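PDB 5ZI1: insecticidal crystal protein Cry7Cal from Bacillus thuringiensis, which is an insecticidal crystal toxin active against locusts, and as a delta endotoxin probably binds receptors and forms pores in the insect midgut membrane. Local coordinates for residues N300-V305 against S339-S344; F312-G317 against Y370-L375; T240-T245 against D466-I471. All coordinates share one frame; numbering follows the deposited sequence.

Three contacts illustrate how a three-domain delta endotoxin is held together at different levels. Interaction 1 closes one side of a β-sheet in the middle domain, and interaction 2 packs that same sheet against its neighbour. Their centres lie about 9 Å apart, and strands 294-306 and 312-324 join them directly: R302 O lies 2.6 Å from T316 N and R304 O lies 2.8 Å from I314 N, both probable hydrogen bonds. Interaction 3 lies on the other side of the chain's centre, its nearest atoms about 28 Å from those of interaction 1 and about 31 Å from those of interaction 2. It fastens the segment following the helical domain to the C-terminal β-sandwich.

Interaction 1 (N300-V305 against S339-S344); sequences NVRARV and SGSTLS
A303 and L343 pair through their backbones: A303 N donates to L343 O at 3.0 Å, while A303 O takes a bond from T342 N at 3.1 Å and a weak one from L343 N. At the other end, N300 reaches across with its side-chain amide. CG stands anti to the backbone N (chi1 177°), and ND2 donates to S344 OG (3.3 Å, 160° at the hydrogen), with the hydroxyl in the amide plane; its stronger partner is T346 OG1. R302 and S344 form a non-hydrogen-bonded antiparallel pair, accompanied by a CA-H...O contact from S344 CA to V301 O at 3.1 Å. R302, bent at chi2 and chi3, brings CD to 3.7 Å from S344 CB. Beside V305, where 339-342 is still loop, a water accepts from V305 N and joins T342 OG1. Packing completes the contact: R304 CB rests on G340 O at 3.4 Å, and L343 CD1 meets V305 CG2 at 4.0 Å. T342 and L343 opposite A303 make a classic β-bulge, here at the start of outermost strand 343-348 in a four-stranded antiparallel sheet whose 3-2-1-4 order is that of a Greek key.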
ATOM      1  N   ASN A 300      14.287  20.398  -5.594  1.00 52.68           N
ATOM      2  CA  ASN A 300      15.395  21.328  -5.525  1.00 51.70           C
ATOM      3  C   ASN A 300      16.113  21.175  -4.187  1.00 52.64           C
ATOM      4  O   ASN A 300      15.471  21.032  -3.142  1.00 53.42           O
ATOM      5  CB  ASN A 300      14.936  22.772  -5.707  1.00 50.21           C
ATOM      6  CG  ASN A 300      16.108  23.768  -5.567  1.00 62.48           C
ATOM      7  OD1 ASN A 300      16.157  24.581  -4.633  1.00 60.83           O
ATOM      8  ND2 ASN A 300      17.076  23.663  -6.476  1.00 53.27           N
ATOM      9  N   VAL A 301      17.441  21.208  -4.214  1.00 48.61           N
ATOM     10  CA  VAL A 301      18.243  21.201  -2.999  1.00 49.46           C
ATOM     11  C   VAL A 301      19.107  22.454  -2.983  1.00 52.85           C
ATOM     12  O   VAL A 301      19.683  22.832  -4.008  1.00 57.19           O
ATOM     13  CB  VAL A 301      19.105  19.927  -2.896  1.00 48.27           C
ATOM     14  CG1 VAL A 301      20.171  20.065  -1.805  1.00 47.03           C
ATOM     15  CG2 VAL A 301      18.235  18.732  -2.629  1.00 45.57           C
ATOM     16  N   ARG A 302      19.163  23.117  -1.829  1.00 53.17           N
ATOM     17  CA  ARG A 302      20.099  24.204  -1.574  1.00 47.23           C
ATOM     18  C   ARG A 302      21.055  23.774  -0.476  1.00 52.78           C
ATOM     19  O   ARG A 302      20.623  23.234   0.555  1.00 49.56           O
ATOM     20  CB  ARG A 302      19.402  25.492  -1.145  1.00 46.50           C
ATOM     21  CG  ARG A 302      18.480  26.072  -2.169  1.00 55.68           C
ATOM     22  CD  ARG A 302      19.162  26.314  -3.475  1.00 59.82           C
ATOM     23  NE  ARG A 302      18.709  27.580  -4.036  1.00 68.05           N
ATOM     24  CZ  ARG A 302      17.921  27.692  -5.102  1.00 74.62           C
ATOM     25  NH1 ARG A 302      17.511  26.607  -5.751  1.00 70.65           N
ATOM     26  NH2 ARG A 302      17.552  28.897  -5.525  1.00 79.74           N
ATOM     27  N   ALA A 303      22.348  24.046  -0.678  1.00 46.98           N
ATOM     28  CA  ALA A 303      23.354  23.574   0.251  1.00 46.83           C
ATOM     29  C   ALA A 303      24.464  24.607   0.373  1.00 53.24           C
ATOM     30  O   ALA A 303      24.645  25.469  -0.495  1.00 51.95           O
ATOM     31  CB  ALA A 303      23.911  22.219  -0.186  1.00 48.96           C
ATOM     32  N   ARG A 304      25.199  24.521   1.481  1.00 49.96           N
ATOM     33  CA  ARG A 304      26.328  25.403   1.724  1.00 49.43           C
ATOM     34  C   ARG A 304      27.449  24.572   2.318  1.00 50.65           C
ATOM     35  O   ARG A 304      27.224  23.472   2.824  1.00 49.57           O
ATOM     36  CB  ARG A 304      25.968  26.571   2.652  1.00 50.38           C
ATOM     37  CG  ARG A 304      25.786  26.177   4.104  1.00 46.77           C
ATOM     38  CD  ARG A 304      25.360  27.374   4.935  1.00 48.54           C
ATOM     39  NE  ARG A 304      24.920  26.958   6.260  1.00 51.71           N
ATOM     40  CZ  ARG A 304      25.639  27.070   7.370  1.00 53.67           C
ATOM     41  NH1 ARG A 304      25.142  26.638   8.522  1.00 54.26           N
ATOM     42  NH2 ARG A 304      26.848  27.612   7.332  1.00 52.63           N
ATOM     43  N   VAL A 305      28.663  25.114   2.232  1.00 50.19           N
ATOM     44  CA  VAL A 305      29.895  24.462   2.667  1.00 47.55           C
ATOM     45  C   VAL A 305      30.274  24.991   4.037  1.00 44.71           C
ATOM     46  O   VAL A 305      30.232  26.202   4.283  1.00 45.11           O
ATOM     47  CB  VAL A 305      31.033  24.714   1.654  1.00 50.66           C
ATOM     48  CG1 VAL A 305      32.298  23.989   2.071  1.00 50.75           C
ATOM     49  CG2 VAL A 305      30.608  24.296   0.253  1.00 46.19           C
ATOM     50  N   SER A 339      18.705  31.039   2.114  1.00 58.25           N
ATOM     51  CA  SER A 339      19.652  32.024   2.609  1.00 61.06           C
ATOM     52  C   SER A 339      20.956  31.357   3.021  1.00 57.53           C
ATOM     53  O   SER A 339      20.952  30.353   3.737  1.00 51.97           O
ATOM     54  CB  SER A 339      19.051  32.772   3.796  1.00 64.86           C
ATOM     55  OG  SER A 339      20.032  33.603   4.394  1.00 74.04           O
ATOM     56  N   GLY A 340      22.077  31.924   2.566  1.00 59.51           N
ATOM     57  CA  GLY A 340      23.390  31.396   2.874  1.00 51.34           C
ATOM     58  C   GLY A 340      23.816  30.222   2.023  1.00 54.20           C
ATOM     59  O   GLY A 340      24.949  29.738   2.175  1.00 55.35           O
ATOM     60  N   SER A 341      22.952  29.739   1.137  1.00 52.04           N
ATOM     61  CA  SER A 341      23.322  28.643   0.262  1.00 52.21           C
ATOM     62  C   SER A 341      24.166  29.166  -0.891  1.00 50.83           C
ATOM     63  O   SER A 341      23.921  30.254  -1.415  1.00 45.99           O
ATOM     64  CB  SER A 341      22.081  27.953  -0.290  1.00 49.37           C
ATOM     65  OG  SER A 341      21.382  28.842  -1.143  1.00 52.30           O
ATOM     66  N   THR A 342      25.157  28.374  -1.283  1.00 53.73           N
ATOM     67  CA  THR A 342      26.009  28.654  -2.434  1.00 56.73           C
ATOM     68  C   THR A 342      25.908  27.552  -3.478  1.00 60.91           C
ATOM     69  O   THR A 342      26.607  27.611  -4.501  1.00 55.20           O
ATOM     70  CB  THR A 342      27.478  28.806  -1.997  1.00 50.98           C
ATOM     71  OG1 THR A 342      27.900  27.605  -1.341  1.00 54.32           O
ATOM     72  CG2 THR A 342      27.646  29.965  -1.033  1.00 44.67           C
ATOM     73  N   LEU A 343      25.073  26.537  -3.233  1.00 57.83           N
ATOM     74  CA  LEU A 343      24.968  25.365  -4.086  1.00 55.61           C
ATOM     75  C   LEU A 343      23.499  25.030  -4.267  1.00 58.65           C
ATOM     76  O   LEU A 343      22.672  25.286  -3.384  1.00 54.17           O
ATOM     77  CB  LEU A 343      25.707  24.151  -3.507  1.00 52.24           C
ATOM     78  CG  LEU A 343      27.157  24.347  -3.047  1.00 55.95           C
ATOM     79  CD1 LEU A 343      27.582  23.241  -2.077  1.00 51.37           C
ATOM     80  CD2 LEU A 343      28.122  24.426  -4.238  1.00 52.37           C
ATOM     81  N   SER A 344      23.192  24.433  -5.417  1.00 59.36           N
ATOM     82  CA  SER A 344      21.818  24.208  -5.832  1.00 55.74           C
ATOM     83  C   SER A 344      21.793  23.101  -6.867  1.00 54.98           C
ATOM     84  O   SER A 344      22.641  23.061  -7.754  1.00 54.67           O
ATOM     85  CB  SER A 344      21.204  25.483  -6.412  1.00 59.08           C
ATOM     86  OG  SER A 344      19.918  25.225  -6.951  1.00 65.45           O
TER
HETATM   87  O   HOH W   1      29.011  27.706   0.961  1.00 51.33           O

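Interaction 2 (F312-G317 against Y370-L375); sequences FAIWTG and YQAVPL
W315 and Q371 are joined by a water that three backbone groups grip: it accepts from W315 N at 2.9 Å, donates to Q371 O at 2.7 Å, and takes a weak bond from V373 N. Beside it W315 NE1 donates to V373 O at 2.8 Å (149° at the hydrogen), a side-chain-to-backbone bond across the gap between two sheets. The indole comes in by its edge, with the carbonyl oxygen slightly tilted from the ring plane. The bond therefore gives the indole N-H a partner in a buried, largely apolar setting, and constrains the rotation of the ring. Further along, each segment sets a methyl against a carbonyl oxygen of the other, A372 CB on A313 O and I314 CG2 on Q371 O, the latter at 3.3 Å. The ring edge of F312 meets the tyrosine stem, CE1 lying 3.7 Å from Y370 CB. The two aromatic rings are obliquely set, and I314 CD1 touches the tyrosine ring at Y370 CD1, 3.7 Å away. The strand segments cross at 101°, too steep for backbone pairing. Strand 312-324 belongs to one Greek-key sheet and strand 369-382 to the next, as in the β-prism of this family; P448 of strand 448-454 touches both W315 and V373, while V306 of strand 294-306 adjoins F312 and Y370.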
ATOM      1  N   PHE A 312      32.765  20.174   4.079  1.00 52.03           N
ATOM      2  CA  PHE A 312      31.690  19.389   3.473  1.00 49.93           C
ATOM      3  C   PHE A 312      30.440  20.238   3.358  1.00 47.03           C
ATOM      4  O   PHE A 312      30.202  21.126   4.181  1.00 48.25           O
ATOM      5  CB  PHE A 312      31.362  18.142   4.293  1.00 48.09           C
ATOM      6  CG  PHE A 312      31.068  18.444   5.720  1.00 52.89           C
ATOM      7  CD1 PHE A 312      29.776  18.779   6.125  1.00 46.98           C
ATOM      8  CD2 PHE A 312      32.094  18.421   6.664  1.00 52.69           C
ATOM      9  CE1 PHE A 312      29.507  19.080   7.443  1.00 45.08           C
ATOM     10  CE2 PHE A 312      31.826  18.707   7.996  1.00 53.81           C
ATOM     11  CZ  PHE A 312      30.525  19.045   8.388  1.00 55.10           C
ATOM     12  N   ALA A 313      29.633  19.935   2.347  1.00 44.60           N
ATOM     13  CA  ALA A 313      28.375  20.636   2.166  1.00 45.05           C
ATOM     14  C   ALA A 313      27.298  20.023   3.058  1.00 47.09           C
ATOM     15  O   ALA A 313      27.367  18.846   3.426  1.00 43.94           O
ATOM     16  CB  ALA A 313      27.951  20.594   0.702  1.00 42.29           C
ATOM     17  N   ILE A 314      26.329  20.865   3.441  1.00 49.91           N
ATOM     18  CA  ILE A 314      25.121  20.484   4.160  1.00 42.93           C
ATOM     19  C   ILE A 314      23.964  21.208   3.490  1.00 49.75           C
ATOM     20  O   ILE A 314      24.118  22.332   3.002  1.00 44.13           O
ATOM     21  CB  ILE A 314      25.159  20.856   5.662  1.00 46.72           C
ATOM     22  CG1 ILE A 314      25.229  22.379   5.821  1.00 47.19           C
ATOM     23  CG2 ILE A 314      26.309  20.160   6.402  1.00 45.97           C
ATOM     24  CD1 ILE A 314      25.097  22.869   7.254  1.00 45.42           C
ATOM     25  N   TRP A 315      22.787  20.572   3.483  1.00 45.74           N
ATOM     26  CA  TRP A 315      21.630  21.234   2.888  1.00 49.35           C
ATOM     27  C   TRP A 315      21.201  22.387   3.773  1.00 45.92           C
ATOM     28  O   TRP A 315      21.169  22.261   4.995  1.00 44.83           O
ATOM     29  CB  TRP A 315      20.433  20.286   2.715  1.00 49.63           C
ATOM     30  CG  TRP A 315      20.651  19.074   1.883  1.00 47.61           C
ATOM     31  CD1 TRP A 315      21.841  18.562   1.474  1.00 47.60           C
ATOM     32  CD2 TRP A 315      19.642  18.204   1.367  1.00 47.94           C
ATOM     33  NE1 TRP A 315      21.640  17.425   0.735  1.00 49.98           N
ATOM     34  CE2 TRP A 315      20.295  17.189   0.646  1.00 46.46           C
ATOM     35  CE3 TRP A 315      18.248  18.196   1.431  1.00 45.40           C
ATOM     36  CZ2 TRP A 315      19.607  16.166   0.008  1.00 44.36           C
ATOM     37  CZ3 TRP A 315      17.564  17.181   0.792  1.00 47.31           C
ATOM     38  CH2 TRP A 315      18.242  16.182   0.091  1.00 47.43           C
ATOM     39  N   THR A 316      20.870  23.518   3.152  1.00 48.64           N
ATOM     40  CA  THR A 316      20.208  24.594   3.878  1.00 46.46           C
ATOM     41  C   THR A 316      18.687  24.502   3.763  1.00 51.30           C
ATOM     42  O   THR A 316      17.963  24.994   4.640  1.00 50.73           O
ATOM     43  CB  THR A 316      20.678  25.943   3.338  1.00 43.43           C
ATOM     44  OG1 THR A 316      20.222  26.094   1.988  1.00 48.78           O
ATOM     45  CG2 THR A 316      22.227  26.025   3.340  1.00 50.69           C
ATOM     46  N   GLY A 317      18.193  23.910   2.682  1.00 46.82           N
ATOM     47  CA  GLY A 317      16.764  23.783   2.462  1.00 53.08           C
ATOM     48  C   GLY A 317      16.530  22.925   1.241  1.00 49.63           C
ATOM     49  O   GLY A 317      17.466  22.534   0.539  1.00 47.29           O
ATOM     50  N   TYR A 370      26.620  19.142  12.739  1.00 53.04           N
ATOM     51  CA  TYR A 370      26.203  19.206  11.346  1.00 49.45           C
ATOM     52  C   TYR A 370      25.693  17.854  10.869  1.00 47.63           C
ATOM     53  O   TYR A 370      26.207  16.804  11.259  1.00 50.59           O
ATOM     54  CB  TYR A 370      27.365  19.644  10.437  1.00 47.89           C
ATOM     55  CG  TYR A 370      27.818  21.077  10.636  1.00 49.02           C
ATOM     56  CD1 TYR A 370      26.963  22.137  10.364  1.00 48.18           C
ATOM     57  CD2 TYR A 370      29.112  21.370  11.079  1.00 50.99           C
ATOM     58  CE1 TYR A 370      27.365  23.443  10.539  1.00 50.75           C
ATOM     59  CE2 TYR A 370      29.526  22.669  11.253  1.00 45.91           C
ATOM     60  CZ  TYR A 370      28.654  23.706  10.980  1.00 56.03           C
ATOM     61  OH  TYR A 370      29.057  25.012  11.148  1.00 52.13           O
ATOM     62  N   GLN A 371      24.686  17.884   9.997  1.00 45.89           N
ATOM     63  CA  GLN A 371      24.227  16.689   9.302  1.00 44.45           C
ATOM     64  C   GLN A 371      24.350  16.957   7.814  1.00 45.83           C
ATOM     65  O   GLN A 371      23.961  18.031   7.340  1.00 43.86           O
ATOM     66  CB  GLN A 371      22.784  16.333   9.675  1.00 47.46           C
ATOM     67  CG  GLN A 371      22.469  16.554  11.123  1.00 42.57           C
ATOM     68  CD  GLN A 371      22.990  15.454  12.030  1.00 47.96           C
ATOM     69  OE1 GLN A 371      23.337  14.347  11.589  1.00 49.02           O
ATOM     70  NE2 GLN A 371      23.032  15.750  13.316  1.00 45.03           N
ATOM     71  N   ALA A 372      24.901  15.995   7.079  1.00 47.44           N
ATOM     72  CA  ALA A 372      25.300  16.253   5.705  1.00 50.97           C
ATOM     73  C   ALA A 372      24.821  15.136   4.793  1.00 47.89           C
ATOM     74  O   ALA A 372      25.001  13.952   5.100  1.00 50.17           O
ATOM     75  CB  ALA A 372      26.831  16.412   5.606  1.00 48.17           C
ATOM     76  N   VAL A 373      24.218  15.522   3.673  1.00 48.84           N
ATOM     77  CA  VAL A 373      23.975  14.622   2.550  1.00 46.43           C
ATOM     78  C   VAL A 373      24.645  15.236   1.323  1.00 50.89           C
ATOM     79  O   VAL A 373      23.985  15.924   0.526  1.00 52.50           O
ATOM     80  CB  VAL A 373      22.472  14.391   2.327  1.00 49.09           C
ATOM     81  CG1 VAL A 373      22.268  13.457   1.148  1.00 44.83           C
ATOM     82  CG2 VAL A 373      21.811  13.830   3.620  1.00 38.35           C
ATOM     83  N   PRO A 374      25.953  15.043   1.137  1.00 48.43           N
ATOM     84  CA  PRO A 374      26.636  15.741   0.035  1.00 52.98           C
ATOM     85  C   PRO A 374      26.384  15.120  -1.322  1.00 56.95           C
ATOM     86  O   PRO A 374      26.672  15.771  -2.338  1.00 52.74           O
ATOM     87  CB  PRO A 374      28.125  15.663   0.424  1.00 47.22           C
ATOM     88  CG  PRO A 374      28.230  14.526   1.385  1.00 50.07           C
ATOM     89  CD  PRO A 374      26.896  14.391   2.075  1.00 48.24           C
ATOM     90  N   LEU A 375      25.821  13.909  -1.374  1.00 51.33           N
ATOM     91  CA  LEU A 375      25.567  13.262  -2.651  1.00 51.72           C
ATOM     92  C   LEU A 375      24.235  12.516  -2.614  1.00 52.76           C
ATOM     93  O   LEU A 375      23.939  11.799  -1.648  1.00 49.31           O
ATOM     94  CB  LEU A 375      26.725  12.329  -3.001  1.00 50.41           C
ATOM     95  CG  LEU A 375      26.606  11.551  -4.313  1.00 58.43           C
ATOM     96  CD1 LEU A 375      28.011  11.259  -4.837  1.00 51.56           C
ATOM     97  CD2 LEU A 375      25.835  10.236  -4.186  1.00 53.05           C
TER
HETATM   98  O   HOH W   2      22.533  18.144   5.099  1.00 47.07           O

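Interaction 3 (T240-T245 against D466-I471); sequences TYPMET and DKITQI
E244 and K467 approach each other with similar first torsions: in both, CG stands anti to the carbonyl carbon (chi1 -56° and -65°). The glutamate then runs extended, whereas the lysine bends at its third and fourth torsions. E244 OE1 consequently lies closer to K467 CE, at 3.1 Å, than to K467 NZ, at 3.5 Å, a long salt bridge. On the backbone, I468 N donates to E244 O at 2.9 Å (154° at the hydrogen), nearly along the C=O axis. The next residues form a parallel bridge: T245 and I468 lie side by side and point the same way, their CG2 methyls 4.0 Å apart. T245 OG1 turns back to donate to M243 O at 2.9 Å, a bond within its own segment. I468 CD1 packs on M243 CG at 4.0 Å and lies near Y241 and P242. Y241 and Q470 cross at about a right angle and share one acceptor, E596, to which both Y241 OH and Q470 NE2 bond; R525 makes a cation-pi contact with Y241. Short strand 245-246 thus adds a parallel edge to strand 468-472, tying the connection after the N-terminal helical domain to the β-sandwich (jelly-roll) C-terminal domain, related to galactose-binding domains.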
ATOM      1  N   THR A 240     -19.571  -9.897  -6.069  1.00 50.29           N
ATOM      2  CA  THR A 240     -19.369  -8.463  -6.219  1.00 45.80           C
ATOM      3  C   THR A 240     -18.329  -8.168  -7.292  1.00 48.08           C
ATOM      4  O   THR A 240     -18.386  -7.112  -7.934  1.00 46.59           O
ATOM      5  CB  THR A 240     -18.946  -7.851  -4.884  1.00 46.18           C
ATOM      6  OG1 THR A 240     -19.803  -8.327  -3.841  1.00 53.08           O
ATOM      7  CG2 THR A 240     -19.020  -6.347  -4.921  1.00 46.44           C
ATOM      8  N   TYR A 241     -17.410  -9.098  -7.528  1.00 47.44           N
ATOM      9  CA  TYR A 241     -16.359  -8.945  -8.534  1.00 46.69           C
ATOM     10  C   TYR A 241     -16.343 -10.194  -9.405  1.00 50.02           C
ATOM     11  O   TYR A 241     -15.460 -11.058  -9.268  1.00 48.89           O
ATOM     12  CB  TYR A 241     -15.006  -8.673  -7.875  1.00 45.46           C
ATOM     13  CG  TYR A 241     -15.005  -7.396  -7.048  1.00 47.87           C
ATOM     14  CD1 TYR A 241     -15.286  -7.423  -5.681  1.00 45.94           C
ATOM     15  CD2 TYR A 241     -14.741  -6.163  -7.634  1.00 43.64           C
ATOM     16  CE1 TYR A 241     -15.297  -6.247  -4.923  1.00 42.95           C
ATOM     17  CE2 TYR A 241     -14.750  -4.987  -6.886  1.00 42.61           C
ATOM     18  CZ  TYR A 241     -15.025  -5.031  -5.535  1.00 43.87           C
ATOM     19  OH  TYR A 241     -15.039  -3.855  -4.802  1.00 44.15           O
ATOM     20  N   PRO A 242     -17.308 -10.321 -10.322  1.00 51.53           N
ATOM     21  CA  PRO A 242     -17.359 -11.488 -11.211  1.00 52.05           C
ATOM     22  C   PRO A 242     -16.405 -11.428 -12.391  1.00 53.86           C
ATOM     23  O   PRO A 242     -16.392 -12.369 -13.196  1.00 54.21           O
ATOM     24  CB  PRO A 242     -18.819 -11.484 -11.699  1.00 50.17           C
ATOM     25  CG  PRO A 242     -19.179 -10.037 -11.737  1.00 48.21           C
ATOM     26  CD  PRO A 242     -18.444  -9.405 -10.549  1.00 48.25           C
ATOM     27  N   MET A 243     -15.613 -10.369 -12.540  1.00 55.45           N
ATOM     28  CA  MET A 243     -14.594 -10.363 -13.583  1.00 60.57           C
ATOM     29  C   MET A 243     -13.357  -9.609 -13.115  1.00 58.47           C
ATOM     30  O   MET A 243     -13.326  -9.015 -12.029  1.00 54.88           O
ATOM     31  CB  MET A 243     -15.138  -9.778 -14.893  1.00 61.72           C
ATOM     32  CG  MET A 243     -15.467  -8.299 -14.863  1.00 64.92           C
ATOM     33  SD  MET A 243     -16.743  -7.898 -16.096  1.00 79.03           S
ATOM     34  CE  MET A 243     -16.513  -9.197 -17.317  1.00 69.38           C
ATOM     35  N   GLU A 244     -12.322  -9.673 -13.954  1.00 58.62           N
ATOM     36  CA  GLU A 244     -11.031  -9.076 -13.649  1.00 60.05           C
ATOM     37  C   GLU A 244     -11.192  -7.631 -13.207  1.00 54.83           C
ATOM     38  O   GLU A 244     -11.953  -6.864 -13.797  1.00 53.48           O
ATOM     39  CB  GLU A 244     -10.119  -9.174 -14.866  1.00 60.08           C
ATOM     40  CG  GLU A 244      -9.960 -10.606 -15.344  1.00 65.88           C
ATOM     41  CD  GLU A 244      -9.170 -10.706 -16.635  1.00 75.72           C
ATOM     42  OE1 GLU A 244      -8.610  -9.671 -17.059  1.00 71.71           O
ATOM     43  OE2 GLU A 244      -9.108 -11.817 -17.219  1.00 75.69           O
ATOM     44  N   THR A 245     -10.492  -7.289 -12.131  1.00 53.72           N
ATOM     45  CA  THR A 245     -10.658  -6.032 -11.417  1.00 47.25           C
ATOM     46  C   THR A 245      -9.278  -5.426 -11.279  1.00 47.98           C
ATOM     47  O   THR A 245      -8.339  -6.126 -10.898  1.00 48.76           O
ATOM     48  CB  THR A 245     -11.268  -6.261 -10.021  1.00 46.60           C
ATOM     49  OG1 THR A 245     -12.496  -7.000 -10.134  1.00 53.80           O
ATOM     50  CG2 THR A 245     -11.531  -4.937  -9.323  1.00 44.20           C
ATOM     51  N   ASP A 466     -14.035  -4.265 -20.636  1.00 66.09           N
ATOM     52  CA  ASP A 466     -13.882  -5.683 -20.318  1.00 70.28           C
ATOM     53  C   ASP A 466     -13.348  -5.935 -18.916  1.00 64.31           C
ATOM     54  O   ASP A 466     -13.026  -7.091 -18.585  1.00 56.94           O
ATOM     55  CB  ASP A 466     -12.974  -6.406 -21.315  1.00 65.21           C
ATOM     56  CG  ASP A 466     -13.369  -6.156 -22.747  1.00 76.53           C
ATOM     57  OD1 ASP A 466     -14.327  -5.386 -23.002  1.00 75.81           O
ATOM     58  OD2 ASP A 466     -12.722  -6.756 -23.629  1.00 81.50           O
ATOM     59  N   LYS A 467     -13.230  -4.900 -18.087  1.00 62.19           N
ATOM     60  CA  LYS A 467     -12.704  -5.043 -16.738  1.00 56.40           C
ATOM     61  C   LYS A 467     -13.446  -4.099 -15.808  1.00 53.57           C
ATOM     62  O   LYS A 467     -13.955  -3.052 -16.226  1.00 57.31           O
ATOM     63  CB  LYS A 467     -11.197  -4.735 -16.668  1.00 53.92           C
ATOM     64  CG  LYS A 467     -10.324  -5.703 -17.446  1.00 56.93           C
ATOM     65  CD  LYS A 467      -8.858  -5.380 -17.285  1.00 55.66           C
ATOM     66  CE  LYS A 467      -8.030  -6.649 -17.242  1.00 67.34           C
ATOM     67  NZ  LYS A 467      -7.118  -6.810 -18.414  1.00 72.72           N
ATOM     68  N   ILE A 468     -13.500  -4.471 -14.535  1.00 49.29           N
ATOM     69  CA  ILE A 468     -13.915  -3.515 -13.522  1.00 50.95           C
ATOM     70  C   ILE A 468     -12.707  -2.649 -13.194  1.00 51.80           C
ATOM     71  O   ILE A 468     -11.649  -3.158 -12.809  1.00 47.51           O
ATOM     72  CB  ILE A 468     -14.458  -4.216 -12.273  1.00 51.22           C
ATOM     73  CG1 ILE A 468     -15.803  -4.894 -12.584  1.00 53.66           C
ATOM     74  CG2 ILE A 468     -14.608  -3.203 -11.180  1.00 45.03           C
ATOM     75  CD1 ILE A 468     -16.159  -6.042 -11.619  1.00 51.12           C
ATOM     76  N   THR A 469     -12.846  -1.349 -13.379  1.00 49.32           N
ATOM     77  CA  THR A 469     -11.770  -0.422 -13.088  1.00 50.06           C
ATOM     78  C   THR A 469     -12.059   0.196 -11.736  1.00 50.33           C
ATOM     79  O   THR A 469     -13.081   0.869 -11.559  1.00 48.57           O
ATOM     80  CB  THR A 469     -11.639   0.649 -14.173  1.00 50.49           C
ATOM     81  OG1 THR A 469     -11.643   0.011 -15.455  1.00 46.88           O
ATOM     82  CG2 THR A 469     -10.310   1.385 -14.001  1.00 46.75           C
ATOM     83  N   GLN A 470     -11.184  -0.059 -10.773  1.00 48.37           N
ATOM     84  CA  GLN A 470     -11.394   0.422  -9.416  1.00 47.24           C
ATOM     85  C   GLN A 470     -10.400   1.554  -9.207  1.00 47.73           C
ATOM     86  O   GLN A 470      -9.183   1.328  -9.165  1.00 44.61           O
ATOM     87  CB  GLN A 470     -11.243  -0.700  -8.389  1.00 40.72           C
ATOM     88  CG  GLN A 470     -11.522  -0.277  -6.947  1.00 46.25           C
ATOM     89  CD  GLN A 470     -11.105  -1.338  -5.938  1.00 49.35           C
ATOM     90  OE1 GLN A 470      -9.921  -1.546  -5.711  1.00 47.56           O
ATOM     91  NE2 GLN A 470     -12.082  -2.023  -5.342  1.00 45.97           N
ATOM     92  N   ILE A 471     -10.926   2.764  -9.095  1.00 43.39           N
ATOM     93  CA  ILE A 471     -10.145   3.985  -9.036  1.00 45.90           C
ATOM     94  C   ILE A 471     -10.390   4.606  -7.669  1.00 51.03           C
ATOM     95  O   ILE A 471     -11.537   4.916  -7.331  1.00 47.12           O
ATOM     96  CB  ILE A 471     -10.527   4.976 -10.146  1.00 44.11           C
ATOM     97  CG1 ILE A 471     -10.391   4.330 -11.525  1.00 45.27           C
ATOM     98  CG2 ILE A 471      -9.672   6.225 -10.030  1.00 48.14           C
ATOM     99  CD1 ILE A 471     -10.640   5.313 -12.683  1.00 48.68           C
TER